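Local coordinates for protein BSU-2 beta-lactamase (Bacillus subtilis, PDB 6W5E) that probably hydrolyses the amide bond of beta-lactam antibiotics, as a class D beta-lactamase associated with antibiotic resistance, at residues M37-F50 with K250-Y262. Numbering follows the deposited sequence. Where two conformers were deposited one is given.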
loop_
_atom_site.group_PDB
_atom_site.type_symbol
_atom_site.label_atom_id
_atom_site.label_comp_id
_atom_site.label_asym_id
_atom_site.label_seq_id
_atom_site.Cartn_x
_atom_site.Cartn_y
_atom_site.Cartn_z
ATOM N N MET A 37 5.912 16.787 15.219
ATOM C CA MET A 37 6.973 16.217 14.397
ATOM C C MET A 37 7.473 17.190 13.334
ATOM O O MET A 37 6.824 18.179 12.989
ATOM C CB MET A 37 6.490 14.972 13.660
ATOM C CG MET A 37 5.842 13.923 14.508
ATOM S SD MET A 37 5.120 12.687 13.412
ATOM C CE MET A 37 6.560 12.079 12.532
ATOM N N ASN A 38 8.633 16.855 12.772
ATOM C CA ASN A 38 9.149 17.510 11.577
ATOM C C ASN A 38 9.923 16.477 10.774
ATOM O O ASN A 38 10.718 15.727 11.343
ATOM C CB ASN A 38 10.082 18.664 11.954
ATOM C CG ASN A 38 10.465 19.499 10.759
ATOM O OD1 ASN A 38 11.340 19.122 9.981
ATOM N ND2 ASN A 38 9.809 20.652 10.608
ATOM N N VAL A 39 9.693 16.435 9.459
ATOM C CA VAL A 39 10.360 15.466 8.591
ATOM C C VAL A 39 11.007 16.143 7.383
ATOM O O VAL A 39 11.353 15.470 6.407
ATOM C CB VAL A 39 9.423 14.313 8.164
ATOM C CG1 VAL A 39 8.847 13.607 9.390
ATOM C CG2 VAL A 39 8.312 14.824 7.255
ATOM N N ASP A 40 11.183 17.471 7.441
ATOM C CA ASP A 40 11.719 18.217 6.299
ATOM C C ASP A 40 12.984 17.576 5.747
ATOM O O ASP A 40 13.160 17.478 4.527
ATOM C CB ASP A 40 12.080 19.645 6.709
ATOM C CG ASP A 40 10.882 20.527 6.942
ATOM O OD1 ASP A 40 9.731 20.060 6.855
ATOM O OD2 ASP A 40 11.114 21.717 7.234
ATOM N N ASP A 41 13.904 17.164 6.624
ATOM C CA ASP A 41 15.205 16.779 6.084
ATOM C C ASP A 41 15.201 15.419 5.402
ATOM O O ASP A 41 16.186 15.070 4.745
ATOM C CB ASP A 41 16.356 16.938 7.094
ATOM C CG ASP A 41 16.301 15.967 8.251
ATOM O OD1 ASP A 41 15.511 15.005 8.259
ATOM O OD2 ASP A 41 17.098 16.187 9.190
ATOM N N GLU A 42 14.112 14.663 5.506
ATOM C CA GLU A 42 13.985 13.437 4.738
ATOM C C GLU A 42 13.666 13.712 3.277
ATOM O O GLU A 42 13.829 12.814 2.444
ATOM C CB GLU A 42 12.867 12.573 5.312
ATOM C CG GLU A 42 13.068 12.154 6.748
ATOM C CD GLU A 42 14.140 11.110 6.921
ATOM O OE1 GLU A 42 14.481 10.413 5.942
ATOM O OE2 GLU A 42 14.613 10.961 8.063
ATOM N N PHE A 43 13.225 14.930 2.957
ATOM C CA PHE A 43 12.770 15.302 1.625
ATOM C C PHE A 43 13.532 16.488 1.061
ATOM O O PHE A 43 13.067 17.102 0.095
ATOM C CB PHE A 43 11.289 15.681 1.658
ATOM C CG PHE A 43 10.385 14.552 2.017
ATOM C CD1 PHE A 43 9.859 13.730 1.032
ATOM C CD2 PHE A 43 10.051 14.315 3.342
ATOM C CE1 PHE A 43 9.020 12.698 1.366
ATOM C CE2 PHE A 43 9.216 13.280 3.681
ATOM C CZ PHE A 43 8.703 12.472 2.695
ATOM N N LYS A 44 14.670 16.850 1.651
ATOM C CA LYS A 44 15.369 18.050 1.204
ATOM C C LYS A 44 15.762 17.972 -0.265
ATOM O O LYS A 44 15.874 19.015 -0.925
ATOM C CB LYS A 44 16.584 18.323 2.090
ATOM C CG LYS A 44 17.618 17.220 2.078
ATOM N N ASP A 45 15.941 16.763 -0.802
ATOM C CA ASP A 45 16.304 16.583 -2.202
ATOM C C ASP A 45 15.247 15.805 -2.985
ATOM O O ASP A 45 15.529 15.311 -4.082
ATOM C CB ASP A 45 17.674 15.909 -2.319
ATOM C CG ASP A 45 18.819 16.851 -1.988
ATOM O OD1 ASP A 45 19.146 17.005 -0.789
ATOM O OD2 ASP A 45 19.387 17.444 -2.931
ATOM N N THR A 46 14.027 15.711 -2.463
ATOM C CA THR A 46 13.000 14.859 -3.043
ATOM C C THR A 46 11.672 15.601 -3.045
ATOM O O THR A 46 11.314 16.245 -2.058
ATOM C CB THR A 46 12.862 13.593 -2.193
ATOM O OG1 THR A 46 14.123 12.919 -2.134
ATOM C CG2 THR A 46 11.850 12.653 -2.795
ATOM N N ASP A 47 10.942 15.513 -4.150
ATOM C CA ASP A 47 9.576 16.023 -4.216
ATOM C C ASP A 47 8.667 14.955 -3.612
ATOM O O ASP A 47 8.461 13.898 -4.214
ATOM C CB ASP A 47 9.224 16.283 -5.680
ATOM C CG ASP A 47 8.007 17.166 -5.847
ATOM O OD1 ASP A 47 7.403 17.545 -4.827
ATOM O OD2 ASP A 47 7.647 17.476 -7.005
ATOM N N GLY A 48 8.138 15.197 -2.416
ATOM C CA GLY A 48 7.413 14.124 -1.758
ATOM C C GLY A 48 6.473 14.619 -0.684
ATOM O O GLY A 48 6.451 15.802 -0.335
ATOM N N THR A 49 5.695 13.675 -0.150
ATOM C CA THR A 49 4.777 13.935 0.949
ATOM C C THR A 49 4.828 12.766 1.926
ATOM O O THR A 49 5.157 11.635 1.557
ATOM C CB THR A 49 3.355 14.199 0.426
ATOM O OG1 THR A 49 2.466 14.461 1.513
ATOM C CG2 THR A 49 2.840 13.005 -0.355
ATOM N N PHE A 50 4.533 13.057 3.191
ATOM C CA PHE A 50 4.477 12.047 4.239
ATOM C C PHE A 50 3.281 12.358 5.123
ATOM O O PHE A 50 3.085 13.509 5.527
ATOM C CB PHE A 50 5.754 12.073 5.094
ATOM C CG PHE A 50 5.707 11.156 6.290
ATOM C CD1 PHE A 50 5.860 9.784 6.134
ATOM C CD2 PHE A 50 5.530 11.667 7.564
ATOM C CE1 PHE A 50 5.825 8.950 7.225
ATOM C CE2 PHE A 50 5.498 10.828 8.667
ATOM C CZ PHE A 50 5.649 9.474 8.498
ATOM N N LYS A 250 12.991 4.221 -2.290
ATOM C CA LYS A 250 13.251 5.506 -1.648
ATOM C C LYS A 250 12.128 5.869 -0.683
ATOM O O LYS A 250 12.382 6.305 0.446
ATOM C CB LYS A 250 13.437 6.598 -2.703
ATOM C CG LYS A 250 13.690 7.987 -2.120
ATOM C CD LYS A 250 15.003 8.065 -1.354
ATOM C CE LYS A 250 15.410 9.512 -1.118
ATOM N NZ LYS A 250 16.714 9.632 -0.417
ATOM N N ALA A 251 10.871 5.704 -1.114
ATOM C CA ALA A 251 9.746 5.991 -0.230
ATOM C C ALA A 251 9.810 5.139 1.031
ATOM O O ALA A 251 9.560 5.631 2.138
ATOM C CB ALA A 251 8.435 5.749 -0.975
ATOM N N LYS A 252 10.151 3.859 0.888
ATOM C CA LYS A 252 10.216 2.984 2.052
ATOM C C LYS A 252 11.363 3.384 2.969
ATOM O O LYS A 252 11.200 3.423 4.192
ATOM C CB LYS A 252 10.372 1.529 1.606
ATOM C CG LYS A 252 10.394 0.528 2.761
ATOM C CD LYS A 252 10.575 -0.894 2.259
ATOM C CE LYS A 252 10.610 -1.865 3.422
ATOM N NZ LYS A 252 10.801 -3.283 2.982
ATOM N N ASN A 253 12.531 3.688 2.396
ATOM C CA ASN A 253 13.668 4.079 3.224
ATOM C C ASN A 253 13.379 5.365 3.991
ATOM O O ASN A 253 13.770 5.504 5.156
ATOM C CB ASN A 253 14.926 4.228 2.366
ATOM C CG ASN A 253 15.434 2.901 1.849
ATOM O OD1 ASN A 253 15.046 1.843 2.344
ATOM N ND2 ASN A 253 16.317 2.950 0.853
ATOM N N ILE A 254 12.695 6.319 3.351
ATOM C CA ILE A 254 12.304 7.546 4.043
ATOM C C ILE A 254 11.375 7.218 5.202
ATOM O O ILE A 254 11.544 7.715 6.324
ATOM C CB ILE A 254 11.650 8.531 3.055
ATOM C CG1 ILE A 254 12.709 9.206 2.172
ATOM C CG2 ILE A 254 10.819 9.563 3.809
ATOM C CD1 ILE A 254 12.117 9.994 1.038
ATOM N N THR A 255 10.376 6.373 4.945
ATOM C CA THR A 255 9.406 6.029 5.977
ATOM C C THR A 255 10.093 5.369 7.158
ATOM O O THR A 255 9.853 5.727 8.314
ATOM C CB THR A 255 8.354 5.080 5.402
ATOM O OG1 THR A 255 7.748 5.658 4.239
ATOM C CG2 THR A 255 7.280 4.799 6.437
ATOM N N VAL A 256 10.945 4.382 6.883
ATOM C CA VAL A 256 11.643 3.683 7.959
ATOM C C VAL A 256 12.505 4.650 8.764
ATOM O O VAL A 256 12.533 4.584 9.999
ATOM C CB VAL A 256 12.436 2.491 7.393
ATOM C CG1 VAL A 256 13.383 1.933 8.438
ATOM C CG2 VAL A 256 11.459 1.410 6.907
ATOM N N ASP A 257 13.207 5.567 8.083
ATOM C CA ASP A 257 14.001 6.550 8.811
ATOM C C ASP A 257 13.134 7.376 9.756
ATOM O O ASP A 257 13.518 7.593 10.911
ATOM C CB ASP A 257 14.795 7.432 7.848
ATOM C CG ASP A 257 16.099 7.922 8.454
ATOM O OD1 ASP A 257 16.940 7.082 8.838
ATOM O OD2 ASP A 257 16.287 9.151 8.545
ATOM N N ILE A 258 11.961 7.827 9.300
ATOM C CA ILE A 258 11.075 8.618 10.148
ATOM C C ILE A 258 10.581 7.792 11.324
ATOM O O ILE A 258 10.582 8.254 12.471
ATOM C CB ILE A 258 9.903 9.183 9.323
ATOM C CG1 ILE A 258 10.413 10.176 8.270
ATOM C CG2 ILE A 258 8.871 9.828 10.240
ATOM C CD1 ILE A 258 9.385 10.524 7.219
ATOM N N LEU A 259 10.146 6.557 11.057
ATOM C CA LEU A 259 9.588 5.736 12.128
ATOM C C LEU A 259 10.640 5.380 13.169
ATOM O O LEU A 259 10.308 5.216 14.348
ATOM C CB LEU A 259 8.932 4.477 11.557
ATOM C CG LEU A 259 7.738 4.693 10.624
ATOM C CD1 LEU A 259 7.219 3.352 10.110
ATOM C CD2 LEU A 259 6.613 5.494 11.282
ATOM N N LYS A 260 11.906 5.265 12.757
ATOM C CA LYS A 260 12.994 5.064 13.710
ATOM C C LYS A 260 13.285 6.339 14.497
ATOM O O LYS A 260 13.413 6.303 15.726
ATOM C CB LYS A 260 14.247 4.589 12.977
ATOM C CG LYS A 260 14.195 3.130 12.541
ATOM C CD LYS A 260 15.457 2.741 11.783
ATOM C CE LYS A 260 15.513 1.244 11.573
ATOM N NZ LYS A 260 16.696 0.836 10.769
ATOM N N LYS A 261 13.380 7.482 13.803
ATOM C CA LYS A 261 13.666 8.748 14.470
ATOM C C LYS A 261 12.626 9.078 15.525
ATOM O O LYS A 261 12.947 9.720 16.527
ATOM C CB LYS A 261 13.658 9.878 13.446
ATOM C CG LYS A 261 14.910 10.074 12.647
ATOM C CD LYS A 261 14.670 11.247 11.710
ATOM C CE LYS A 261 15.930 11.711 11.044
ATOM N NZ LYS A 261 15.571 12.756 10.065
ATOM N N TYR A 262 11.372 8.693 15.301
ATOM C CA TYR A 262 10.279 9.042 16.199
ATOM C C TYR A 262 9.875 7.891 17.106
ATOM O O TYR A 262 8.812 7.942 17.731
ATOM C CB TYR A 262 9.107 9.653 15.423
ATOM C CG TYR A 262 9.440 11.075 15.039
ATOM C CD1 TYR A 262 9.205 12.114 15.924
ATOM C CD2 TYR A 262 10.060 11.366 13.826
ATOM C CE1 TYR A 262 9.551 13.417 15.612
ATOM C CE2 TYR A 262 10.416 12.672 13.498
ATOM C CZ TYR A 262 10.149 13.690 14.398
ATOM O OH TYR A 262 10.492 14.987 14.085
HETATM O O HOH W 1 13.370 14.571 10.258
HETATM O O HOH W 2 15.970 11.139 1.955
#
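Ile-258 packs its CD1 methyl squarely over the centre of the Phe-50 ring, 3.7 Å from the centroid, a CH-pi contact. Its branched side chain offers two arms: CG1 lies anti to the carbonyl carbon and chi2 (166°) extends it, carrying CD1 to the ring and to Val-39 CG1, while CG2 meets Phe-50 CZ. One turn earlier, Ile-254 CG2 rests 3.8 Å from Phe-43 CZ, and its CD1 lies by the Glu-42 carbonyl. At the helix end the flexible thioether of Met-37, bent at chi3 (61°), lays CE over a face of the Tyr-262 ring, 3.9 Å from the centroid, with SD farther above it, a Met-aromatic contact. The Tyr-262 OH lies 2.8 Å from Asn-38 O.

Charged ends lie outside this apolar layer. The long, extended Lys-261 lets NZ reach two acids in salt bridges, Asp-41 OD1 (2.9 Å) and Glu-42 OE2, the latter also a hydrogen bond on the anti side, 30° out of the carboxylate plane. Glu-42 joins that charge to an apolar CB/CG stem touching Ile-254 and Ile-258. In the Asp-257 conformer given, OD2 lies 2.5 Å from Glu-42 OE2; if real, one acid may hold a proton. Waters join Lys-261 NZ to Asn-38 O and Lys-250 NZ to Glu-42 O.

Thus C-terminal helix 248-261 and the 37-47 loop lie side by side on one face of the antiparallel sheet, as in the alpha/beta domain of serine beta-lactamases and penicillin-binding proteins.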